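Local coordinates for periplasmic binding protein (Thermotoga lettingae TMO, PDB 4RY8), which binds 5-methylthioribose in the cleft between its two lobes, probably as the sugar-capturing component of a bacterial transport system, at residues G27-R32 against S229-T234; R59-I64 against M86-E91; D117-G122 against D154-I159. All coordinates share one frame; numbering follows the deposited sequence.

Contact 1: G27-R32 against S229-T234. With SR1 (5-S-methyl-5-thio-alpha-D-ribofuranose), chain G.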
loop_
_atom_site.group_PDB
_atom_site.type_symbol
_atom_site.label_atom_id
_atom_site.label_comp_id
_atom_site.label_asym_id
_atom_site.label_seq_id
_atom_site.Cartn_x
_atom_site.Cartn_y
_atom_site.Cartn_z
ATOM N N GLY C 27 13.633 -17.077 16.354
ATOM C CA GLY C 27 12.984 -15.849 16.822
ATOM C C GLY C 27 11.500 -16.022 17.112
ATOM O O GLY C 27 10.851 -16.945 16.581
ATOM N N SER C 28 10.972 -15.121 17.949
ATOM C CA SER C 28 9.587 -15.197 18.421
ATOM C C SER C 28 8.480 -15.133 17.328
ATOM O O SER C 28 7.481 -15.846 17.421
ATOM C CB SER C 28 9.340 -14.147 19.545
ATOM O OG SER C 28 7.950 -14.104 19.844
ATOM N N PHE C 29 8.622 -14.309 16.306
ATOM C CA PHE C 29 7.678 -14.362 15.178
ATOM C C PHE C 29 7.406 -15.795 14.736
ATOM O O PHE C 29 6.267 -16.222 14.649
ATOM C CB PHE C 29 8.158 -13.539 13.968
ATOM C CG PHE C 29 7.269 -13.696 12.751
ATOM C CD1 PHE C 29 7.374 -14.811 11.905
ATOM C CD2 PHE C 29 6.304 -12.765 12.484
ATOM C CE1 PHE C 29 6.523 -14.974 10.817
ATOM C CE2 PHE C 29 5.453 -12.912 11.420
ATOM C CZ PHE C 29 5.563 -14.011 10.572
ATOM N N PHE C 30 8.470 -16.534 14.485
ATOM C CA PHE C 30 8.362 -17.858 13.923
ATOM C C PHE C 30 7.891 -18.847 14.991
ATOM O O PHE C 30 7.126 -19.761 14.690
ATOM C CB PHE C 30 9.695 -18.267 13.302
ATOM C CG PHE C 30 9.943 -17.641 11.958
ATOM C CD1 PHE C 30 9.139 -17.982 10.878
ATOM C CD2 PHE C 30 10.984 -16.751 11.752
ATOM C CE1 PHE C 30 9.342 -17.406 9.620
ATOM C CE2 PHE C 30 11.201 -16.184 10.513
ATOM C CZ PHE C 30 10.385 -16.519 9.436
ATOM N N GLU C 31 8.277 -18.633 16.247
ATOM C CA GLU C 31 7.822 -19.524 17.329
ATOM C C GLU C 31 6.334 -19.365 17.548
ATOM O O GLU C 31 5.627 -20.315 17.852
ATOM C CB GLU C 31 8.578 -19.247 18.638
ATOM C CG GLU C 31 10.096 -19.433 18.538
ATOM C CD GLU C 31 10.873 -18.791 19.689
ATOM O OE1 GLU C 31 10.275 -18.483 20.732
ATOM O OE2 GLU C 31 12.094 -18.615 19.560
ATOM N N ARG C 32 5.849 -18.154 17.366
ATOM C CA ARG C 32 4.441 -17.859 17.608
ATOM C C ARG C 32 3.574 -18.420 16.485
ATOM O O ARG C 32 2.478 -18.912 16.715
ATOM C CB ARG C 32 4.240 -16.356 17.798
ATOM C CG ARG C 32 4.777 -15.851 19.134
ATOM C CD ARG C 32 3.872 -16.262 20.296
ATOM N NE ARG C 32 4.267 -17.540 20.889
ATOM C CZ ARG C 32 3.447 -18.346 21.556
ATOM N NH1 ARG C 32 3.911 -19.483 22.054
ATOM N NH2 ARG C 32 2.166 -18.021 21.721
ATOM N N SER C 229 10.642 -0.959 11.821
ATOM C CA SER C 229 10.750 -2.383 11.520
ATOM C C SER C 229 9.458 -2.990 10.965
ATOM O O SER C 229 8.457 -2.322 10.733
ATOM C CB SER C 229 11.159 -3.127 12.776
ATOM O OG SER C 229 10.044 -3.056 13.687
ATOM N N VAL C 230 9.536 -4.278 10.726
ATOM C CA VAL C 230 8.416 -5.089 10.464
ATOM C C VAL C 230 8.305 -6.114 11.596
ATOM O O VAL C 230 9.317 -6.495 12.216
ATOM C CB VAL C 230 8.633 -5.783 9.096
ATOM C CG1 VAL C 230 7.514 -6.694 8.725
ATOM C CG2 VAL C 230 8.769 -4.744 8.029
ATOM N N ASP C 231 7.094 -6.640 11.758
ATOM C CA ASP C 231 6.746 -7.701 12.700
ATOM C C ASP C 231 6.477 -7.110 14.077
ATOM O O ASP C 231 6.984 -6.065 14.432
ATOM C CB ASP C 231 7.747 -8.869 12.816
ATOM C CG ASP C 231 8.067 -9.497 11.473
ATOM O OD1 ASP C 231 7.119 -9.736 10.702
ATOM O OD2 ASP C 231 9.273 -9.738 11.182
ATOM N N VAL C 232 5.618 -7.796 14.805
ATOM C CA VAL C 232 5.336 -7.421 16.191
ATOM C C VAL C 232 5.174 -8.719 16.999
ATOM O O VAL C 232 4.611 -9.737 16.515
ATOM C CB VAL C 232 4.143 -6.454 16.256
ATOM C CG1 VAL C 232 2.878 -7.126 15.737
ATOM C CG2 VAL C 232 3.966 -5.882 17.663
ATOM N N THR C 233 5.751 -8.699 18.196
ATOM C CA THR C 233 5.596 -9.771 19.182
ATOM C C THR C 233 5.586 -9.088 20.550
ATOM O O THR C 233 5.813 -7.879 20.644
ATOM C CB THR C 233 6.756 -10.784 19.167
ATOM O OG1 THR C 233 7.955 -10.132 19.594
ATOM C CG2 THR C 233 6.977 -11.393 17.781
ATOM N N THR C 234 5.349 -9.853 21.614
ATOM C CA THR C 234 5.471 -9.313 22.970
ATOM C C THR C 234 6.907 -8.856 23.253
ATOM O O THR C 234 7.117 -7.768 23.797
ATOM C CB THR C 234 4.980 -10.322 24.002
ATOM O OG1 THR C 234 3.564 -10.467 23.828
ATOM C CG2 THR C 234 5.281 -9.862 25.410
HETATM C CS SR1 G . 13.876 -14.527 7.068
HETATM S S SR1 G . 12.311 -14.055 6.369
HETATM C C5 SR1 G . 11.719 -13.237 7.870
HETATM C C4 SR1 G . 10.317 -12.665 7.674
HETATM O O4 SR1 G . 9.506 -13.734 7.309
HETATM C C1 SR1 G . 8.229 -13.681 7.974
HETATM O O1 SR1 G . 7.261 -13.513 6.995
HETATM C C2 SR1 G . 8.211 -12.509 8.943
HETATM O O2 SR1 G . 7.306 -11.411 8.649
HETATM C C3 SR1 G . 9.660 -12.065 8.912
HETATM O O3 SR1 G . 9.750 -10.647 8.892
#

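Contact 2: R59-I64 against M86-E91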
loop_
_atom_site.group_PDB
_atom_site.type_symbol
_atom_site.label_atom_id
_atom_site.label_comp_id
_atom_site.label_asym_id
_atom_site.label_seq_id
_atom_site.Cartn_x
_atom_site.Cartn_y
_atom_site.Cartn_z
ATOM N N ARG C 59 18.554 -29.928 2.708
ATOM C CA ARG C 59 17.775 -30.560 3.779
ATOM C C ARG C 59 16.285 -30.332 3.561
ATOM O O ARG C 59 15.484 -31.239 3.816
ATOM C CB ARG C 59 18.185 -30.068 5.177
ATOM N N MET C 60 15.916 -29.135 3.070
ATOM C CA MET C 60 14.498 -28.796 2.828
ATOM C C MET C 60 13.831 -29.719 1.794
ATOM O O MET C 60 12.735 -30.245 2.033
ATOM C CB MET C 60 14.319 -27.298 2.436
ATOM C CG MET C 60 13.007 -26.668 2.934
ATOM S SD MET C 60 12.788 -24.933 2.523
ATOM C CE MET C 60 11.073 -24.756 3.102
ATOM N N VAL C 61 14.507 -29.926 0.676
ATOM C CA VAL C 61 14.075 -30.853 -0.365
ATOM C C VAL C 61 13.876 -32.287 0.138
ATOM O O VAL C 61 12.842 -32.896 -0.159
ATOM C CB VAL C 61 15.101 -30.844 -1.525
ATOM C CG1 VAL C 61 14.872 -31.993 -2.526
ATOM C CG2 VAL C 61 15.072 -29.508 -2.228
ATOM N N THR C 62 14.849 -32.835 0.888
ATOM C CA THR C 62 14.698 -34.175 1.511
ATOM C C THR C 62 13.521 -34.248 2.496
ATOM O O THR C 62 12.842 -35.268 2.592
ATOM C CB THR C 62 15.974 -34.641 2.278
ATOM O OG1 THR C 62 16.005 -34.064 3.594
ATOM C CG2 THR C 62 17.230 -34.259 1.562
ATOM N N MET C 63 13.282 -33.181 3.247
ATOM C CA MET C 63 12.136 -33.176 4.168
ATOM C C MET C 63 10.815 -33.254 3.397
ATOM O O MET C 63 9.886 -33.954 3.807
ATOM C CB MET C 63 12.169 -31.947 5.091
ATOM C CG MET C 63 13.321 -31.953 6.080
ATOM S SD MET C 63 13.697 -30.422 6.945
ATOM C CE MET C 63 14.754 -31.071 8.235
ATOM N N ILE C 64 10.727 -32.538 2.281
ATOM C CA ILE C 64 9.485 -32.508 1.519
ATOM C C ILE C 64 9.263 -33.890 0.937
ATOM O O ILE C 64 8.200 -34.474 1.052
ATOM C CB ILE C 64 9.510 -31.415 0.423
ATOM C CG1 ILE C 64 9.399 -30.032 1.079
ATOM C CG2 ILE C 64 8.373 -31.631 -0.582
ATOM C CD1 ILE C 64 9.809 -28.890 0.189
ATOM N N MET C 86 10.514 -26.259 -6.609
ATOM C CA MET C 86 9.414 -26.355 -7.586
ATOM C C MET C 86 9.088 -27.791 -7.993
ATOM O O MET C 86 7.913 -28.123 -8.061
ATOM C CB MET C 86 9.703 -25.510 -8.855
ATOM C CG MET C 86 8.549 -24.677 -9.418
ATOM S SD MET C 86 7.415 -23.911 -8.232
ATOM C CE MET C 86 6.127 -25.142 -8.329
ATOM N N PRO C 87 10.112 -28.631 -8.267
ATOM C CA PRO C 87 9.841 -30.013 -8.710
ATOM C C PRO C 87 9.263 -30.924 -7.616
ATOM O O PRO C 87 8.452 -31.805 -7.899
ATOM C CB PRO C 87 11.226 -30.524 -9.176
ATOM C CG PRO C 87 12.056 -29.301 -9.385
ATOM C CD PRO C 87 11.548 -28.298 -8.388
ATOM N N LYS C 88 9.704 -30.733 -6.384
ATOM C CA LYS C 88 9.114 -31.413 -5.241
ATOM C C LYS C 88 7.635 -31.013 -5.071
ATOM O O LYS C 88 6.807 -31.875 -4.826
ATOM C CB LYS C 88 9.899 -31.105 -3.961
ATOM C CG LYS C 88 11.313 -31.674 -3.961
ATOM C CD LYS C 88 11.292 -33.182 -3.763
ATOM C CE LYS C 88 12.026 -33.925 -4.869
ATOM N NZ LYS C 88 11.361 -35.240 -5.108
ATOM N N ILE C 89 7.325 -29.732 -5.265
ATOM C CA ILE C 89 5.943 -29.235 -5.192
ATOM C C ILE C 89 5.095 -29.860 -6.302
ATOM O O ILE C 89 4.000 -30.354 -6.038
ATOM C CB ILE C 89 5.871 -27.685 -5.229
ATOM C CG1 ILE C 89 6.350 -27.093 -3.915
ATOM C CG2 ILE C 89 4.451 -27.178 -5.418
ATOM C CD1 ILE C 89 6.629 -25.606 -3.976
ATOM N N LYS C 90 5.603 -29.884 -7.539
ATOM C CA LYS C 90 4.843 -30.452 -8.656
ATOM C C LYS C 90 4.628 -31.937 -8.472
ATOM O O LYS C 90 3.518 -32.435 -8.710
ATOM C CB LYS C 90 5.522 -30.209 -9.995
ATOM C CG LYS C 90 5.615 -28.745 -10.371
ATOM C CD LYS C 90 4.316 -28.168 -10.927
ATOM C CE LYS C 90 4.630 -26.915 -11.744
ATOM N NZ LYS C 90 3.426 -26.144 -12.164
ATOM N N GLU C 91 5.684 -32.654 -8.065
ATOM C CA GLU C 91 5.555 -34.073 -7.765
ATOM C C GLU C 91 4.459 -34.334 -6.737
ATOM O O GLU C 91 3.576 -35.179 -6.952
ATOM C CB GLU C 91 6.860 -34.627 -7.234
ATOM C CG GLU C 91 6.783 -36.104 -6.932
ATOM C CD GLU C 91 8.128 -36.702 -6.584
ATOM O OE1 GLU C 91 9.167 -36.034 -6.802
ATOM O OE2 GLU C 91 8.137 -37.844 -6.082
#

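Contact 3: D117-G122 against D154-I159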
loop_
_atom_site.group_PDB
_atom_site.type_symbol
_atom_site.label_atom_id
_atom_site.label_comp_id
_atom_site.label_asym_id
_atom_site.label_seq_id
_atom_site.Cartn_x
_atom_site.Cartn_y
_atom_site.Cartn_z
ATOM N N ASP C 117 0.706 -9.602 2.991
ATOM C CA ASP C 117 0.614 -8.469 2.071
ATOM C C ASP C 117 1.933 -7.754 2.202
ATOM O O ASP C 117 2.009 -6.624 2.662
ATOM C CB ASP C 117 -0.593 -7.546 2.318
ATOM C CG ASP C 117 -0.885 -6.654 1.144
ATOM O OD1 ASP C 117 -0.001 -6.467 0.263
ATOM O OD2 ASP C 117 -2.008 -6.155 1.037
ATOM N N ASP C 118 3.000 -8.410 1.769
ATOM C CA ASP C 118 4.346 -7.820 1.969
ATOM C C ASP C 118 4.683 -6.529 1.190
ATOM O O ASP C 118 5.530 -5.713 1.634
ATOM C CB ASP C 118 5.418 -8.863 1.784
ATOM C CG ASP C 118 5.412 -9.874 2.893
ATOM O OD1 ASP C 118 5.553 -9.485 4.094
ATOM O OD2 ASP C 118 5.168 -11.038 2.564
ATOM N N LEU C 119 4.043 -6.371 0.042
ATOM C CA LEU C 119 4.147 -5.138 -0.700
ATOM C C LEU C 119 3.517 -4.008 0.127
ATOM O O LEU C 119 4.085 -2.951 0.287
ATOM C CB LEU C 119 3.480 -5.295 -2.039
ATOM C CG LEU C 119 4.206 -6.234 -3.002
ATOM C CD1 LEU C 119 3.455 -6.396 -4.299
ATOM C CD2 LEU C 119 5.619 -5.737 -3.230
ATOM N N LEU C 120 2.346 -4.214 0.696
ATOM C CA LEU C 120 1.828 -3.173 1.561
ATOM C C LEU C 120 2.708 -2.882 2.792
ATOM O O LEU C 120 2.908 -1.716 3.132
ATOM C CB LEU C 120 0.394 -3.501 2.014
ATOM C CG LEU C 120 -0.289 -2.421 2.850
ATOM C CD1 LEU C 120 -0.485 -1.097 2.149
ATOM C CD2 LEU C 120 -1.663 -2.925 3.284
ATOM N N ILE C 121 3.224 -3.932 3.443
ATOM C CA ILE C 121 4.089 -3.806 4.609
ATOM C C ILE C 121 5.287 -2.939 4.243
ATOM O O ILE C 121 5.630 -2.042 4.964
ATOM C CB ILE C 121 4.646 -5.165 5.143
ATOM C CG1 ILE C 121 3.589 -6.071 5.780
ATOM C CG2 ILE C 121 5.745 -4.906 6.178
ATOM C CD1 ILE C 121 4.157 -7.429 6.198
ATOM N N GLY C 122 5.961 -3.273 3.137
ATOM C CA GLY C 122 7.158 -2.528 2.731
ATOM C C GLY C 122 6.915 -1.053 2.415
ATOM O O GLY C 122 7.734 -0.203 2.743
ATOM N N ASP C 154 11.602 -5.259 -0.050
ATOM C CA ASP C 154 12.708 -4.474 -0.638
ATOM C C ASP C 154 12.251 -3.545 -1.795
ATOM O O ASP C 154 12.643 -2.364 -1.867
ATOM C CB ASP C 154 13.825 -5.396 -1.069
ATOM C CG ASP C 154 14.960 -4.656 -1.719
ATOM O OD1 ASP C 154 15.751 -3.965 -1.054
ATOM O OD2 ASP C 154 14.969 -4.721 -2.924
ATOM N N LYS C 155 11.387 -4.062 -2.676
ATOM C CA LYS C 155 10.894 -3.307 -3.831
ATOM C C LYS C 155 10.238 -2.016 -3.440
ATOM O O LYS C 155 10.323 -0.991 -4.123
ATOM C CB LYS C 155 9.937 -4.163 -4.651
ATOM C CG LYS C 155 10.563 -5.338 -5.395
ATOM C CD LYS C 155 11.498 -4.860 -6.488
ATOM C CE LYS C 155 11.787 -5.948 -7.505
ATOM N NZ LYS C 155 12.728 -5.480 -8.561
ATOM N N MET C 156 9.522 -2.060 -2.312
ATOM C CA MET C 156 8.811 -0.905 -1.851
ATOM C C MET C 156 9.761 0.098 -1.244
ATOM O O MET C 156 9.543 1.295 -1.426
ATOM C CB MET C 156 7.690 -1.334 -0.894
ATOM C CG MET C 156 6.497 -1.983 -1.602
ATOM S SD MET C 156 5.775 -1.129 -3.044
ATOM C CE MET C 156 4.067 -1.632 -2.889
ATOM N N TRP C 157 10.862 -0.359 -0.623
ATOM C CA TRP C 157 11.921 0.553 -0.201
ATOM C C TRP C 157 12.521 1.313 -1.381
ATOM O O TRP C 157 12.727 2.529 -1.318
ATOM C CB TRP C 157 12.981 -0.189 0.602
ATOM C CG TRP C 157 14.317 0.510 0.896
ATOM C CD1 TRP C 157 15.574 0.042 0.576
ATOM C CD2 TRP C 157 14.517 1.737 1.608
ATOM N NE1 TRP C 157 16.546 0.912 1.060
ATOM C CE2 TRP C 157 15.907 1.964 1.686
ATOM C CE3 TRP C 157 13.644 2.683 2.185
ATOM C CZ2 TRP C 157 16.443 3.097 2.302
ATOM C CZ3 TRP C 157 14.198 3.813 2.815
ATOM C CH2 TRP C 157 15.562 4.002 2.882
ATOM N N GLN C 158 12.819 0.613 -2.459
ATOM C CA GLN C 158 13.343 1.279 -3.628
ATOM C C GLN C 158 12.387 2.390 -4.138
ATOM O O GLN C 158 12.848 3.435 -4.581
ATOM C CB GLN C 158 13.608 0.244 -4.722
ATOM C CG GLN C 158 14.406 -0.967 -4.277
ATOM C CD GLN C 158 15.761 -0.614 -3.619
ATOM O OE1 GLN C 158 16.353 0.397 -3.925
ATOM N NE2 GLN C 158 16.206 -1.434 -2.671
ATOM N N ILE C 159 11.052 2.183 -4.028
ATOM C CA ILE C 159 10.092 3.147 -4.537
ATOM C C ILE C 159 10.027 4.361 -3.617
ATOM O O ILE C 159 9.902 5.500 -4.097
ATOM C CB ILE C 159 8.695 2.476 -4.760
ATOM C CG1 ILE C 159 8.471 2.182 -6.246
ATOM C CG2 ILE C 159 7.557 3.374 -4.381
ATOM C CD1 ILE C 159 9.502 1.285 -6.884
#

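Contact 1: G27-R32 against S229-T234
Phe-29 and Asp-231 face each other across the sugar cleft of a two-lobed periplasmic binding protein, one at the start of helix 28-44 in the first lobe, the other at the strand 226-230 end of the second. The buried part is tight: the ring and the carboxylate both press on the bound sugar. With CG anti to the backbone N (chi1 174°), the Phe-29 ring is turned inward, and C2 of 5-methylthioribose lies over one face, offset toward the rim, 3.5 Å from CZ. An aromatic ring suits this place because its flat surface accommodates the C-H side of a furanose. Phe-30 adds a second wall: CD1 of Phe-29 stands over the centre of its ring, while its own CZ comes within 3.6 Å of the sugar O4. Asp-231 reaches past Phe-29 at about a right angle, its carboxylate plane turned 42° from the ring and its OD1 3.6 Å from Phe-29 CD2. Replacing Phe-29 with alanine would remove the ring and is likely to leave the C2 side of the sugar without its flat support and a gap beside Asp-231 OD1.

Beyond the sugar, the methyl CG2 of the buried Thr-233 makes the other half of the contact, 3.7 Å from the backbone N of Phe-29. The looser side is that of the partly exposed Ser-28, whose OG meets the same Thr-233 CG2 at 3.5 Å; Thr-233 OG1 instead caps the next helix through Asp-236 N. Gly-27, the N-cap of helix 28-44, has a positive phi (91°) at which a CB would strike the preceding carbonyl oxygen. Asp-103, Gln-116, His-79 and Arg-153 also bind the sugar. Asp-231 OD2 accepts from Asp-206 N as well. Both its oxygens grip the ligand, OD1 taking the hydrogen of the sugar O2 at 2.7 Å and OD2 that of O3 at 2.5 Å.

Contact 2: R59-I64 against M86-E91
Lys-88 lies against Val-61 and Ile-64 where two neighbouring helices, 57-69 and 82-94, pack side by side in the Rossmann-like first lobe. Strand 74-78 joins these helices along the chain. Lysine suits a seam at the border of the buried layer, since its methylene chain can pack as an apolar residue while its ammonium reaches a charged partner.

Its CB starts toward the other helix and meets the branch methyl CG2 of Ile-64 at 3.7 Å. The next carbon, CG, is anti to the carbonyl carbon (chi1 -66°), which sets it beside Val-61, 3.9 Å from CG1. CD touches Val-61 twice, at CG1 and at the backbone O, 3.9 Å from the latter. CE only skims Val-61 CG1 at 4.2 Å. The chain is bent at chi2, chi3 and chi4, which turns NZ away from helix 57-69 and back over its own helix.

Beta-branched residues fit opposite this chain, each offering a methyl close to its backbone. Val-61 is crossed by the lysine at about a right angle. Deeper in, Ile-64 is buried against Leu-85, Ile-77 and Val-21, so the apolar seam continues down to the sheet. At the outer end Glu-91, one turn on from Lys-88, supplies the counter-charge: Lys-88 NZ forms a salt bridge of 2.9 Å to Glu-91 OE1, approaching from 37° above the carboxylate plane.

Contact 3: D117-G122 against D154-I159
Met-156 packs onto two flat peptide carbonyls, those of Gly-122 and Leu-119. Its CB lies over one face of the Gly-122 carbonyl group, 3.4 Å from Gly-122 C, and its CG approaches Leu-119 O at 3.2 Å. The terminal methyl CE comes from well above the Leu-119 carbonyl group, 3.4 Å from Leu-119 O. Two flat side-chain groups act within their own segments: the Gln-158 amide points NE2 at Asp-154 OD1 with the acceptor almost in the amide plane (1°), and the Asp-117 carboxylate takes Leu-120 N from 58° above its plane, capping helix 118-132.

Methionine suits this place, beside the Leu-119 and Gly-122 carbonyls, because its unbranched, flexible chain can bend to follow them. Bends at chi2 (-50°) and chi3 bring CE around to Leu-119 CB, 3.8 Å away, and the two side chains cross at about a right angle. Glycine suits position 122 because the backbones come within 5.1 Å here, between Gly-122 CA and Met-156 CA, and a CB would lie only 3.0 Å from Met-156 CB.

Close by, Asp-118 forms a salt bridge with the sugar-binding Arg-153. The second subunit packs on the same surface, setting its own Met-156 against this one and its Lys-127 against Asp-117. In the second lobe, helix 118-132 lies beside helix 148-163, with strand 137-142 linking them along the chain and the dimer partner alongside.

From the N terminus, residues 27-32 open the longest loop, which closes only at 229-234; contact 1 therefore spans both lobes and encloses the other two. Within it, contact 2 closes a short loop around strand 74-78 and joins neighbouring helices of the first lobe. Contact 3 follows in series, enclosing strand 137-142 in the second lobe beside the dimer partner. None of the loops cross. Contact 2 stands apart, its centre about 27 Å from that of contact 1 and 28 Å from that of contact 3. Contacts 1 and 3 touch directly, Val-230 CG2 lying 3.5 Å from Ile-121 CG2, which connects the strand leading to the sugar-binding Asp-231 with the helix pair near the subunit interface.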